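Local coordinates for flavin adenine dinucleotide synthase (PDB 2WSI), which catalyses the transfer of the adenylyl group of ATP to flavin mononucleotide, giving the coenzyme flavin adenine dinucleotide and diphosphate, at residues P243-H246 and F247-E250; Y287-G290 and W291-V294; V294-T297 and L298-A301. One frame throughout, in Å; residues are numbered along the deposited sequence.

Interaction 1 of 3, residues P243-H246 and F247-E250; sequences PALH and FEWE
One face of the Phe247 phenyl ring is covered by the CB methylene of His246, which sits almost exactly over the middle of the ring, 4.2 Å from its centroid to CB and only 7° off the normal, a CH-pi contact between neighbours in sequence. Leu245 approaches the same ring obliquely with CD1, 4.4 Å from Phe247 CD2. At the edge, in the plane of the ring, lies the carboxylate oxygen OE2 of Glu250.

Leu245 carries its CG anti to the backbone N (chi1 180°), which sends CD2 on to the bent chain of Glu248; the two side chains cross at about a right angle, with CD2 3.5 Å from Glu248 OE1. A leucine suits this place because one methyl can face the ring while the other lies against the Glu248 side chain.

No direct hydrogen bond joins the two halves, and water does the polar work. One water accepts from Glu248 N at 2.9 Å and donates to Leu245 O. A second accepts from Trp249 N at 3.0 Å and can also reach His246 O and Glu250 OE1, while a third lies between His246 O and Glu250 OE2. The amides of Glu248 and Trp249 thus have water partners, with Phe247 at the N-cap.

Phe247 is the buried anchor: it meets Trp203, Ser204 and Leu207 of helix 199-209. Glu250 OE2 is hydrogen-bonded to Ser204 of that helix, and its side chain touches Ile26 and Ile27 of helix 25-45, so the start of helix 248-252 is docked against both.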
ATOM      1  N   PRO A 243      -1.677 -20.152  14.059  1.00 32.53           N
ATOM      2  CA  PRO A 243      -2.734 -19.711  13.141  1.00 25.00           C
ATOM      3  C   PRO A 243      -2.742 -20.483  11.824  1.00 23.98           C
ATOM      4  O   PRO A 243      -1.699 -20.895  11.317  1.00 24.81           O
ATOM      5  CB  PRO A 243      -2.403 -18.235  12.915  1.00 27.49           C
ATOM      6  CG  PRO A 243      -0.927 -18.153  13.071  1.00 23.63           C
ATOM      7  CD  PRO A 243      -0.527 -19.230  14.075  1.00 34.84           C
ATOM      8  N   ALA A 244      -3.929 -20.675  11.270  1.00 29.16           N
ATOM      9  CA  ALA A 244      -4.066 -21.300   9.960  1.00 25.82           C
ATOM     10  C   ALA A 244      -3.693 -20.307   8.857  1.00 21.67           C
ATOM     11  O   ALA A 244      -3.833 -19.098   9.031  1.00 24.42           O
ATOM     12  CB  ALA A 244      -5.494 -21.766   9.772  1.00 33.67           C
ATOM     13  N   LEU A 245      -3.236 -20.812   7.722  1.00 18.06           N
ATOM     14  CA  LEU A 245      -3.045 -19.958   6.553  1.00 26.57           C
ATOM     15  C   LEU A 245      -4.362 -19.852   5.809  1.00 29.30           C
ATOM     16  O   LEU A 245      -4.986 -20.868   5.478  1.00 27.45           O
ATOM     17  CB  LEU A 245      -1.969 -20.514   5.635  1.00 23.46           C
ATOM     18  CG  LEU A 245      -1.663 -19.716   4.364  1.00 22.42           C
ATOM     19  CD1 LEU A 245      -1.170 -18.297   4.700  1.00 17.42           C
ATOM     20  CD2 LEU A 245      -0.629 -20.453   3.549  1.00 19.73           C
ATOM     21  N   HIS A 246      -4.799 -18.625   5.558  1.00 18.06           N
ATOM     22  CA  HIS A 246      -6.081 -18.416   4.889  1.00 19.44           C
ATOM     23  C   HIS A 246      -5.938 -18.027   3.433  1.00 16.51           C
ATOM     24  O   HIS A 246      -6.951 -17.826   2.757  1.00 20.27           O
ATOM     25  CB  HIS A 246      -6.872 -17.326   5.583  1.00 18.41           C
ATOM     26  CG  HIS A 246      -7.327 -17.706   6.947  1.00 28.58           C
ATOM     27  ND1 HIS A 246      -8.326 -18.631   7.159  1.00 35.69           N
ATOM     28  CD2 HIS A 246      -6.906 -17.311   8.172  1.00 27.02           C
ATOM     29  CE1 HIS A 246      -8.506 -18.783   8.460  1.00 43.75           C
ATOM     30  NE2 HIS A 246      -7.660 -17.991   9.096  1.00 35.98           N
ATOM     31  N   PHE A 247      -4.703 -17.911   2.957  1.00 16.29           N
ATOM     32  CA  PHE A 247      -4.451 -17.354   1.617  1.00 13.07           C
ATOM     33  C   PHE A 247      -3.696 -18.324   0.731  1.00 20.17           C
ATOM     34  O   PHE A 247      -3.075 -17.942  -0.265  1.00 12.27           O
ATOM     35  CB  PHE A 247      -3.683 -16.028   1.729  1.00 16.11           C
ATOM     36  CG  PHE A 247      -4.335 -15.054   2.670  1.00 11.62           C
ATOM     37  CD1 PHE A 247      -5.511 -14.426   2.314  1.00 15.22           C
ATOM     38  CD2 PHE A 247      -3.800 -14.824   3.947  1.00 13.95           C
ATOM     39  CE1 PHE A 247      -6.149 -13.559   3.200  1.00 13.58           C
ATOM     40  CE2 PHE A 247      -4.420 -13.936   4.839  1.00 10.74           C
ATOM     41  CZ  PHE A 247      -5.607 -13.311   4.456  1.00 11.12           C
ATOM     42  N   GLU A 248      -3.778 -19.605   1.066  1.00 17.56           N
ATOM     43  CA  GLU A 248      -3.064 -20.603   0.280  1.00 18.58           C
ATOM     44  C   GLU A 248      -3.418 -20.546  -1.231  1.00 15.27           C
ATOM     45  O   GLU A 248      -2.531 -20.671  -2.065  1.00 25.89           O
ATOM     46  CB  GLU A 248      -3.332 -21.997   0.873  1.00 28.71           C
ATOM     47  CG  GLU A 248      -2.809 -23.151   0.037  1.00 36.77           C
ATOM     48  CD  GLU A 248      -1.302 -23.312   0.124  1.00 40.98           C
ATOM     49  OE1 GLU A 248      -0.621 -22.387   0.625  1.00 46.00           O
ATOM     50  OE2 GLU A 248      -0.794 -24.367  -0.325  1.00 43.57           O
ATOM     51  N   TRP A 249      -4.695 -20.377  -1.585  1.00 20.60           N
ATOM     52  CA  TRP A 249      -5.103 -20.379  -3.007  1.00 21.77           C
ATOM     53  C   TRP A 249      -4.460 -19.199  -3.744  1.00 25.48           C
ATOM     54  O   TRP A 249      -3.905 -19.345  -4.839  1.00 19.19           O
ATOM     55  CB  TRP A 249      -6.631 -20.313  -3.157  1.00 19.69           C
ATOM     56  CG  TRP A 249      -7.088 -20.466  -4.590  1.00 25.32           C
ATOM     57  CD1 TRP A 249      -7.565 -21.605  -5.186  1.00 27.05           C
ATOM     58  CD2 TRP A 249      -7.081 -19.453  -5.617  1.00 33.79           C
ATOM     59  NE1 TRP A 249      -7.858 -21.361  -6.509  1.00 28.77           N
ATOM     60  CE2 TRP A 249      -7.571 -20.053  -6.801  1.00 30.89           C
ATOM     61  CE3 TRP A 249      -6.702 -18.103  -5.650  1.00 21.15           C
ATOM     62  CZ2 TRP A 249      -7.703 -19.345  -8.005  1.00 30.27           C
ATOM     63  CZ3 TRP A 249      -6.841 -17.398  -6.847  1.00 24.35           C
ATOM     64  CH2 TRP A 249      -7.337 -18.027  -8.010  1.00 30.04           C
ATOM     65  N   GLU A 250      -4.517 -18.030  -3.117  1.00 20.19           N
ATOM     66  CA  GLU A 250      -3.965 -16.818  -3.717  1.00 19.60           C
ATOM     67  C   GLU A 250      -2.475 -16.977  -3.927  1.00 18.01           C
ATOM     68  O   GLU A 250      -1.939 -16.544  -4.941  1.00 19.16           O
ATOM     69  CB  GLU A 250      -4.202 -15.623  -2.810  1.00 14.70           C
ATOM     70  CG  GLU A 250      -5.643 -15.196  -2.701  1.00 15.20           C
ATOM     71  CD  GLU A 250      -6.363 -15.802  -1.514  1.00 17.33           C
ATOM     72  OE1 GLU A 250      -6.055 -16.972  -1.145  1.00 20.06           O
ATOM     73  OE2 GLU A 250      -7.242 -15.106  -0.957  1.00 13.20           O
TER
HETATM   74  O   HOH W   1      -5.734 -21.063   2.718  1.00 23.24           O
HETATM   75  O   HOH W   2      -8.577 -16.566   1.030  1.00 19.74           O
HETATM   76  O   HOH W   3      -7.046 -19.451   0.080  1.00 21.83           O

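Interaction 2 of 3, residues Y287-G290 and W291-V294; sequences YYPG and WYLV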
ATOM      1  N   TYR A 287       8.644 -16.177  14.681  1.00 35.70           N
ATOM      2  CA  TYR A 287       7.369 -15.566  14.276  1.00 28.48           C
ATOM      3  C   TYR A 287       6.867 -16.029  12.911  1.00 29.10           C
ATOM      4  O   TYR A 287       7.625 -16.084  11.946  1.00 29.16           O
ATOM      5  CB  TYR A 287       7.486 -14.042  14.247  1.00 28.17           C
ATOM      6  CG  TYR A 287       7.684 -13.419  15.594  1.00 24.08           C
ATOM      7  CD1 TYR A 287       6.592 -12.991  16.346  1.00 26.61           C
ATOM      8  CD2 TYR A 287       8.961 -13.271  16.134  1.00 28.12           C
ATOM      9  CE1 TYR A 287       6.753 -12.412  17.602  1.00 27.44           C
ATOM     10  CE2 TYR A 287       9.141 -12.687  17.395  1.00 39.13           C
ATOM     11  CZ  TYR A 287       8.028 -12.272  18.126  1.00 38.38           C
ATOM     12  OH  TYR A 287       8.184 -11.689  19.367  1.00 34.57           O
ATOM     13  N   TYR A 288       5.581 -16.363  12.846  1.00 22.39           N
ATOM     14  CA  TYR A 288       4.897 -16.552  11.580  1.00 23.43           C
ATOM     15  C   TYR A 288       4.872 -15.232  10.800  1.00 15.52           C
ATOM     16  O   TYR A 288       4.834 -14.164  11.383  1.00 20.35           O
ATOM     17  CB  TYR A 288       3.456 -16.999  11.801  1.00 22.58           C
ATOM     18  CG  TYR A 288       3.309 -18.432  12.285  1.00 29.14           C
ATOM     19  CD1 TYR A 288       3.124 -19.473  11.382  1.00 35.78           C
ATOM     20  CD2 TYR A 288       3.318 -18.734  13.635  1.00 29.27           C
ATOM     21  CE1 TYR A 288       2.968 -20.780  11.807  1.00 42.88           C
ATOM     22  CE2 TYR A 288       3.162 -20.050  14.079  1.00 30.68           C
ATOM     23  CZ  TYR A 288       2.994 -21.063  13.160  1.00 43.24           C
ATOM     24  OH  TYR A 288       2.843 -22.363  13.587  1.00 54.01           O
ATOM     25  N   PRO A 289       4.893 -15.321   9.476  1.00 14.25           N
ATOM     26  CA  PRO A 289       4.767 -14.132   8.620  1.00 16.97           C
ATOM     27  C   PRO A 289       3.475 -13.378   8.910  1.00 14.88           C
ATOM     28  O   PRO A 289       2.505 -13.970   9.375  1.00 12.99           O
ATOM     29  CB  PRO A 289       4.739 -14.722   7.208  1.00 14.82           C
ATOM     30  CG  PRO A 289       5.542 -15.979   7.322  1.00 23.96           C
ATOM     31  CD  PRO A 289       5.236 -16.527   8.714  1.00 17.79           C
ATOM     32  N   GLY A 290       3.467 -12.081   8.613  1.00 13.60           N
ATOM     33  CA  GLY A 290       2.326 -11.228   8.903  1.00 13.73           C
ATOM     34  C   GLY A 290       1.016 -11.732   8.323  1.00 12.00           C
ATOM     35  O   GLY A 290      -0.043 -11.504   8.897  1.00 13.48           O
ATOM     36  N   TRP A 291       1.079 -12.392   7.173  1.00 11.61           N
ATOM     37  CA  TRP A 291      -0.133 -12.810   6.474  1.00 14.69           C
ATOM     38  C   TRP A 291      -0.808 -14.004   7.171  1.00 16.05           C
ATOM     39  O   TRP A 291      -1.833 -14.516   6.715  1.00 14.14           O
ATOM     40  CB  TRP A 291       0.148 -13.107   4.983  1.00 15.46           C
ATOM     41  CG  TRP A 291       1.331 -14.009   4.675  1.00 13.27           C
ATOM     42  CD1 TRP A 291       1.316 -15.374   4.530  1.00 16.03           C
ATOM     43  CD2 TRP A 291       2.669 -13.595   4.403  1.00 14.19           C
ATOM     44  NE1 TRP A 291       2.579 -15.835   4.233  1.00 11.97           N
ATOM     45  CE2 TRP A 291       3.426 -14.763   4.140  1.00 16.73           C
ATOM     46  CE3 TRP A 291       3.317 -12.350   4.384  1.00 19.78           C
ATOM     47  CZ2 TRP A 291       4.790 -14.722   3.857  1.00 17.68           C
ATOM     48  CZ3 TRP A 291       4.679 -12.314   4.095  1.00 13.10           C
ATOM     49  CH2 TRP A 291       5.393 -13.492   3.831  1.00 18.10           C
ATOM     50  N   TYR A 292      -0.237 -14.419   8.292  1.00 14.63           N
ATOM     51  CA  TYR A 292      -0.913 -15.364   9.195  1.00 17.11           C
ATOM     52  C   TYR A 292      -1.811 -14.645  10.195  1.00 20.95           C
ATOM     53  O   TYR A 292      -2.521 -15.296  10.973  1.00 20.01           O
ATOM     54  CB  TYR A 292       0.100 -16.239   9.959  1.00 13.88           C
ATOM     55  CG  TYR A 292       0.588 -17.394   9.135  1.00 20.02           C
ATOM     56  CD1 TYR A 292       0.048 -18.663   9.289  1.00 23.41           C
ATOM     57  CD2 TYR A 292       1.565 -17.209   8.169  1.00 25.05           C
ATOM     58  CE1 TYR A 292       0.487 -19.728   8.504  1.00 27.09           C
ATOM     59  CE2 TYR A 292       2.016 -18.267   7.384  1.00 25.71           C
ATOM     60  CZ  TYR A 292       1.473 -19.514   7.558  1.00 23.73           C
ATOM     61  OH  TYR A 292       1.921 -20.530   6.765  1.00 26.86           O
ATOM     62  N   LEU A 293      -1.780 -13.313  10.204  1.00  8.90           N
ATOM     63  CA  LEU A 293      -2.752 -12.578  10.998  1.00 14.89           C
ATOM     64  C   LEU A 293      -3.927 -12.072  10.140  1.00 21.38           C
ATOM     65  O   LEU A 293      -3.729 -11.401   9.121  1.00 16.76           O
ATOM     66  CB  LEU A 293      -2.106 -11.419  11.724  1.00 10.33           C
ATOM     67  CG  LEU A 293      -3.084 -10.761  12.690  1.00 14.87           C
ATOM     68  CD1 LEU A 293      -2.946 -11.433  14.057  1.00 24.48           C
ATOM     69  CD2 LEU A 293      -2.862  -9.269  12.813  1.00 18.45           C
ATOM     70  N   VAL A 294      -5.156 -12.409  10.539  1.00 12.10           N
ATOM     71  CA  VAL A 294      -6.343 -11.900   9.833  1.00 11.89           C
ATOM     72  C   VAL A 294      -7.262 -11.107  10.742  1.00 18.34           C
ATOM     73  O   VAL A 294      -8.219 -10.503  10.279  1.00 17.10           O
ATOM     74  CB  VAL A 294      -7.179 -12.998   9.145  1.00 18.01           C
ATOM     75  CG1 VAL A 294      -6.447 -13.521   7.914  1.00 17.36           C
ATOM     76  CG2 VAL A 294      -7.565 -14.140  10.114  1.00 19.46           C
TER
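Pro289 lays its CB on the indole of Trp291, 3.4 Å from the centroid of the six-membered ring and 15° off its normal, and this CH-pi contact is the tight part of the turn. CB comes within 3.3 Å of Trp291 CE2, with CG following over CZ2. The indole reaches this place because its CG lies between the backbone N and the carbonyl carbon (chi1 49°), folding the side chain back over the preceding residues. Proline suits the position, since its rigid ring holds CB, with its somewhat polarised C-H bonds, in place over the aromatic face.

On the other flank the packing is looser and the residues are partly exposed. Tyr288 CD1 stands 3.8 Å from Tyr292 CD1, over one face of the Tyr292 ring, but the two rings are inclined at 46° with centroids 5.0 Å apart, neither stacked nor edge-to-face. Pro289 CD lies alongside Tyr292, 3.8 Å from CD2, so the proline ring is shared between two aromatics. Here Tyr288 also has polar partners: Lys238 in a cation-pi contact and Asn242 in a weak bond to OH.

The buried Trp291 is also packed against Trp203 and Leu207 of helix 199-209. Were its indole replaced by the methyl of an alanine, Pro289 CB would probably lose the aromatic face it rests on, and a gap would be likely to open beside that helix.

Two successive i to i+3 bonds give the 3-10 pattern: Tyr292 N to Pro289 O at 3.0 Å and Leu293 N to Gly290 O at 2.8 Å. Within the turn, then, two ordinary backbone hydrogen bonds hold the main chain, whereas the side chains cohere by uncharged CH-pi and dispersion contacts, which suit a partly buried turn.

Interaction 3 of 3, residues V294-T297 and L298-A301; sequences VDDT and LERA. With FAD (flavin-adenine dinucleotide), chain C.
Asp295 and Leu298 are brought together by their first torsions: the carboxylate of Asp295 lies anti to its own backbone N (chi1 177°), while Leu298 CG lies beside its N (chi1 -65°). Asp295 OD2 consequently rests against the leucine's branch point and methyl, 3.4 Å from Leu298 CD1, the two side chains crossing at a slant. Thr297 runs alongside Leu298, its OG1 3.5 Å from CD2.

Two main-chain bonds wind the turn. Leu298 N donates to Asp295 O at 2.9 Å, and Glu299 N to Asp296 O at a longer 3.3 Å.

Asp296 OD1 and Glu299 OE1 approach to 4.2 Å, which would probably be unfavourable for two carboxylates had they no other partners. Asp296 OD1, however, accepts from Leu199 N, and Glu299 OE2 forms salt bridges with Arg166 and Lys64, which are likely to offset the repulsion.

Arg300, its chain bent at chi3 (65°), extends away from the turn toward the cofactor: NH1 gives a weak hydrogen bond of 2.8 Å to FAD O1P. A long, positively charged arginine suits this task.

Asp295 OD1, whose exact place is less sure, appears to accept from Thr297 N, as in an Asx turn. This turn, a short 3-10 segment and a type I beta turn from Leu298 to Ala301 overlap along the chain, presenting Arg300 to the diphosphate of the FAD-binding site.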
ATOM      1  N   VAL A 294      -5.156 -12.409  10.539  1.00 12.10           N
ATOM      2  CA  VAL A 294      -6.343 -11.900   9.833  1.00 11.89           C
ATOM      3  C   VAL A 294      -7.262 -11.107  10.742  1.00 18.34           C
ATOM      4  O   VAL A 294      -8.219 -10.503  10.279  1.00 17.10           O
ATOM      5  CB  VAL A 294      -7.179 -12.998   9.145  1.00 18.01           C
ATOM      6  CG1 VAL A 294      -6.447 -13.521   7.914  1.00 17.36           C
ATOM      7  CG2 VAL A 294      -7.565 -14.140  10.114  1.00 19.46           C
ATOM      8  N   ASP A 295      -6.959 -11.110  12.037  1.00 20.36           N
ATOM      9  CA  ASP A 295      -7.837 -10.492  13.024  1.00 18.50           C
ATOM     10  C   ASP A 295      -7.492  -9.026  13.076  1.00 19.60           C
ATOM     11  O   ASP A 295      -6.436  -8.644  13.598  1.00 18.30           O
ATOM     12  CB  ASP A 295      -7.646 -11.177  14.387  1.00 25.39           C
ATOM     13  CG  ASP A 295      -8.470 -10.537  15.479  1.00 35.46           C
ATOM     14  OD1 ASP A 295      -9.192  -9.572  15.158  1.00 25.26           O
ATOM     15  OD2 ASP A 295      -8.384 -10.984  16.653  1.00 30.38           O
ATOM     16  N   ASP A 296      -8.354  -8.190  12.499  1.00 16.29           N
ATOM     17  CA  ASP A 296      -8.035  -6.766  12.354  1.00 19.10           C
ATOM     18  C   ASP A 296      -7.782  -6.123  13.706  1.00 17.13           C
ATOM     19  O   ASP A 296      -7.080  -5.127  13.793  1.00 19.01           O
ATOM     20  CB  ASP A 296      -9.174  -5.992  11.660  1.00 23.24           C
ATOM     21  CG  ASP A 296      -9.351  -6.377  10.197  1.00 33.24           C
ATOM     22  OD1 ASP A 296      -9.025  -5.547   9.321  1.00 27.94           O
ATOM     23  OD2 ASP A 296      -9.818  -7.503   9.927  1.00 34.51           O
ATOM     24  N   THR A 297      -8.391  -6.669  14.759  1.00 24.17           N
ATOM     25  CA  THR A 297      -8.290  -6.033  16.071  1.00 19.19           C
ATOM     26  C   THR A 297      -6.844  -6.099  16.547  1.00 20.19           C
ATOM     27  O   THR A 297      -6.406  -5.296  17.367  1.00 22.33           O
ATOM     28  CB  THR A 297      -9.209  -6.696  17.159  1.00 22.61           C
ATOM     29  OG1 THR A 297      -8.457  -7.664  17.885  1.00 34.42           O
ATOM     30  CG2 THR A 297     -10.437  -7.391  16.564  1.00 20.70           C
ATOM     31  N   LEU A 298      -6.100  -7.063  16.023  1.00 14.98           N
ATOM     32  CA  LEU A 298      -4.768  -7.351  16.530  1.00 15.51           C
ATOM     33  C   LEU A 298      -3.649  -6.815  15.622  1.00 20.36           C
ATOM     34  O   LEU A 298      -2.472  -7.047  15.891  1.00 18.90           O
ATOM     35  CB  LEU A 298      -4.602  -8.861  16.680  1.00 18.97           C
ATOM     36  CG  LEU A 298      -5.518  -9.519  17.730  1.00 23.59           C
ATOM     37  CD1 LEU A 298      -5.218 -11.016  17.850  1.00 20.81           C
ATOM     38  CD2 LEU A 298      -5.340  -8.824  19.057  1.00 27.45           C
ATOM     39  N   GLU A 299      -4.031  -6.090  14.575  1.00 15.87           N
ATOM     40  CA  GLU A 299      -3.097  -5.660  13.534  1.00 17.63           C
ATOM     41  C   GLU A 299      -1.967  -4.796  14.081  1.00 22.10           C
ATOM     42  O   GLU A 299      -0.813  -4.902  13.655  1.00 18.17           O
ATOM     43  CB  GLU A 299      -3.855  -4.904  12.429  1.00 15.43           C
ATOM     44  CG  GLU A 299      -2.990  -4.462  11.249  1.00 22.49           C
ATOM     45  CD  GLU A 299      -3.817  -4.059   9.998  1.00 21.90           C
ATOM     46  OE1 GLU A 299      -5.032  -4.293   9.986  1.00 20.47           O
ATOM     47  OE2 GLU A 299      -3.234  -3.530   9.025  1.00 19.32           O
ATOM     48  N   ARG A 300      -2.284  -3.929  15.030  1.00 17.41           N
ATOM     49  CA  ARG A 300      -1.278  -3.011  15.527  1.00 22.14           C
ATOM     50  C   ARG A 300      -0.671  -3.493  16.854  1.00 26.32           C
ATOM     51  O   ARG A 300      -0.082  -2.708  17.576  1.00 24.26           O
ATOM     52  CB  ARG A 300      -1.894  -1.619  15.702  1.00 27.36           C
ATOM     53  CG  ARG A 300      -2.322  -0.987  14.378  1.00 32.24           C
ATOM     54  CD  ARG A 300      -2.823   0.416  14.591  1.00 39.85           C
ATOM     55  NE  ARG A 300      -1.754   1.283  15.064  1.00 47.91           N
ATOM     56  CZ  ARG A 300      -1.019   2.066  14.278  1.00 44.50           C
ATOM     57  NH1 ARG A 300      -1.242   2.109  12.972  1.00 29.26           N
ATOM     58  NH2 ARG A 300      -0.061   2.813  14.809  1.00 48.73           N
ATOM     59  N   ALA A 301      -0.798  -4.782  17.149  1.00 20.52           N
ATOM     60  CA  ALA A 301      -0.377  -5.301  18.456  1.00 25.37           C
ATOM     61  C   ALA A 301       1.133  -5.205  18.673  1.00 28.83           C
ATOM     62  O   ALA A 301       1.592  -5.102  19.814  1.00 31.23           O
ATOM     63  CB  ALA A 301      -0.852  -6.727  18.661  1.00 23.58           C
TER
HETATM   64  PA  FAD C2762      -0.125   5.404   8.936  1.00 25.11           P
HETATM   65  O1A FAD C2762       0.892   4.443   9.489  1.00 25.55           O
HETATM   66  O2A FAD C2762       0.181   6.816   9.354  1.00 38.25           O
HETATM   67  O5B FAD C2762      -0.327   5.276   7.332  1.00 20.66           O
HETATM   68  C5B FAD C2762      -1.491   5.837   6.752  1.00 16.98           C
HETATM   69  C4B FAD C2762      -1.144   6.327   5.343  1.00 15.06           C
HETATM   70  O4B FAD C2762      -0.445   7.542   5.426  1.00 19.87           O
HETATM   71  C3B FAD C2762      -0.222   5.364   4.620  1.00 16.45           C
HETATM   72  O3B FAD C2762      -0.943   4.384   3.917  1.00 14.93           O
HETATM   73  C2B FAD C2762       0.527   6.293   3.683  1.00 12.69           C
HETATM   74  O2B FAD C2762      -0.227   6.531   2.513  1.00 16.97           O
HETATM   75  C1B FAD C2762       0.612   7.565   4.486  1.00 16.42           C
HETATM   76  N9A FAD C2762       1.893   7.571   5.210  1.00 18.03           N
HETATM   77  C8A FAD C2762       2.149   7.161   6.495  1.00 23.63           C
HETATM   78  N7A FAD C2762       3.468   7.361   6.763  1.00 14.64           N
HETATM   79  C5A FAD C2762       4.044   7.873   5.644  1.00 19.71           C
HETATM   80  C6A FAD C2762       5.336   8.249   5.342  1.00 15.26           C
HETATM   81  N6A FAD C2762       6.341   8.160   6.234  1.00 15.88           N
HETATM   82  N1A FAD C2762       5.586   8.766   4.105  1.00 13.01           N
HETATM   83  C2A FAD C2762       4.596   8.909   3.154  1.00 15.73           C
HETATM   84  N3A FAD C2762       3.317   8.496   3.446  1.00 15.74           N
HETATM   85  C4A FAD C2762       3.058   8.019   4.683  1.00 16.27           C
HETATM   86  N1  FAD C2762      -4.740  13.462  10.683  1.00 23.68           N
HETATM   87  C2  FAD C2762      -5.667  14.375  11.114  1.00 23.88           C
HETATM   88  O2  FAD C2762      -6.143  14.288  12.247  1.00 30.53           O
HETATM   89  N3  FAD C2762      -6.067  15.394  10.285  1.00 26.86           N
HETATM   90  C4  FAD C2762      -5.540  15.516   9.018  1.00 28.00           C
HETATM   91  O4  FAD C2762      -5.952  16.450   8.323  1.00 24.47           O
HETATM   92  C4X FAD C2762      -4.593  14.589   8.573  1.00 18.42           C
HETATM   93  N5  FAD C2762      -4.035  14.668   7.300  1.00 21.16           N
HETATM   94  C5X FAD C2762      -3.108  13.737   6.875  1.00 18.24           C
HETATM   95  C6  FAD C2762      -2.542  13.808   5.602  1.00 16.27           C
HETATM   96  C7  FAD C2762      -1.583  12.869   5.211  1.00 14.18           C
HETATM   97  C7M FAD C2762      -0.947  12.926   3.851  1.00 16.31           C
HETATM   98  C8  FAD C2762      -1.212  11.859   6.088  1.00 21.91           C
HETATM   99  C8M FAD C2762      -0.204  10.828   5.675  1.00 21.95           C
HETATM  100  C9  FAD C2762      -1.784  11.786   7.346  1.00 21.88           C
HETATM  101  C9A FAD C2762      -2.716  12.722   7.749  1.00 23.12           C
HETATM  102  N10 FAD C2762      -3.256  12.634   9.016  1.00 24.68           N
HETATM  103  C10 FAD C2762      -4.208  13.551   9.416  1.00 24.87           C
HETATM  104  C1' FAD C2762      -2.845  11.510   9.928  1.00 26.69           C
HETATM  105  C2' FAD C2762      -3.747  10.277   9.702  1.00 21.38           C
HETATM  106  O2' FAD C2762      -5.123  10.569   9.758  1.00 25.97           O
HETATM  107  C3' FAD C2762      -3.453   9.140  10.677  1.00 28.60           C
HETATM  108  O3' FAD C2762      -3.914   9.495  11.957  1.00 25.46           O
HETATM  109  C4' FAD C2762      -1.966   8.840  10.727  1.00 29.94           C
HETATM  110  O4' FAD C2762      -1.449   8.732   9.417  1.00 26.79           O
HETATM  111  C5' FAD C2762      -1.711   7.519  11.454  1.00 27.30           C
HETATM  112  O5' FAD C2762      -2.661   6.562  11.023  1.00 38.05           O
HETATM  113  P   FAD C2762      -2.230   5.033  10.755  1.00 34.15           P
HETATM  114  O1P FAD C2762      -1.193   4.617  11.773  1.00 31.74           O
HETATM  115  O2P FAD C2762      -3.455   4.150  10.690  1.00 31.53           O
HETATM  116  O3P FAD C2762      -1.601   4.936   9.292  1.00 31.54           O
HETATM  117  O   HOH W   4      -5.183  -2.977  15.602  1.00 29.73           O

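How the interactions relate
The three contacts follow one another along the chain and close in on the cofactor. Interaction 1 lies away from the annotated sites but is packed on interaction 2, their centres about 10 Å apart: Phe247 CE2 approaches Trp291 O to 3.2 Å. Phe247 CZ also meets Val294 CG1 at 3.6 Å, and this valine belongs to both interactions 2 and 3. Interactions 2 and 3, again about 10 Å between centres, also touch where Leu293 CD2 lies 3.7 Å from Glu299 CA. The Leu293 side chain is about 8 Å from that of Arg300 and about 14 Å from FAD; of the three, interaction 3 is the one that touches FAD, through Arg300.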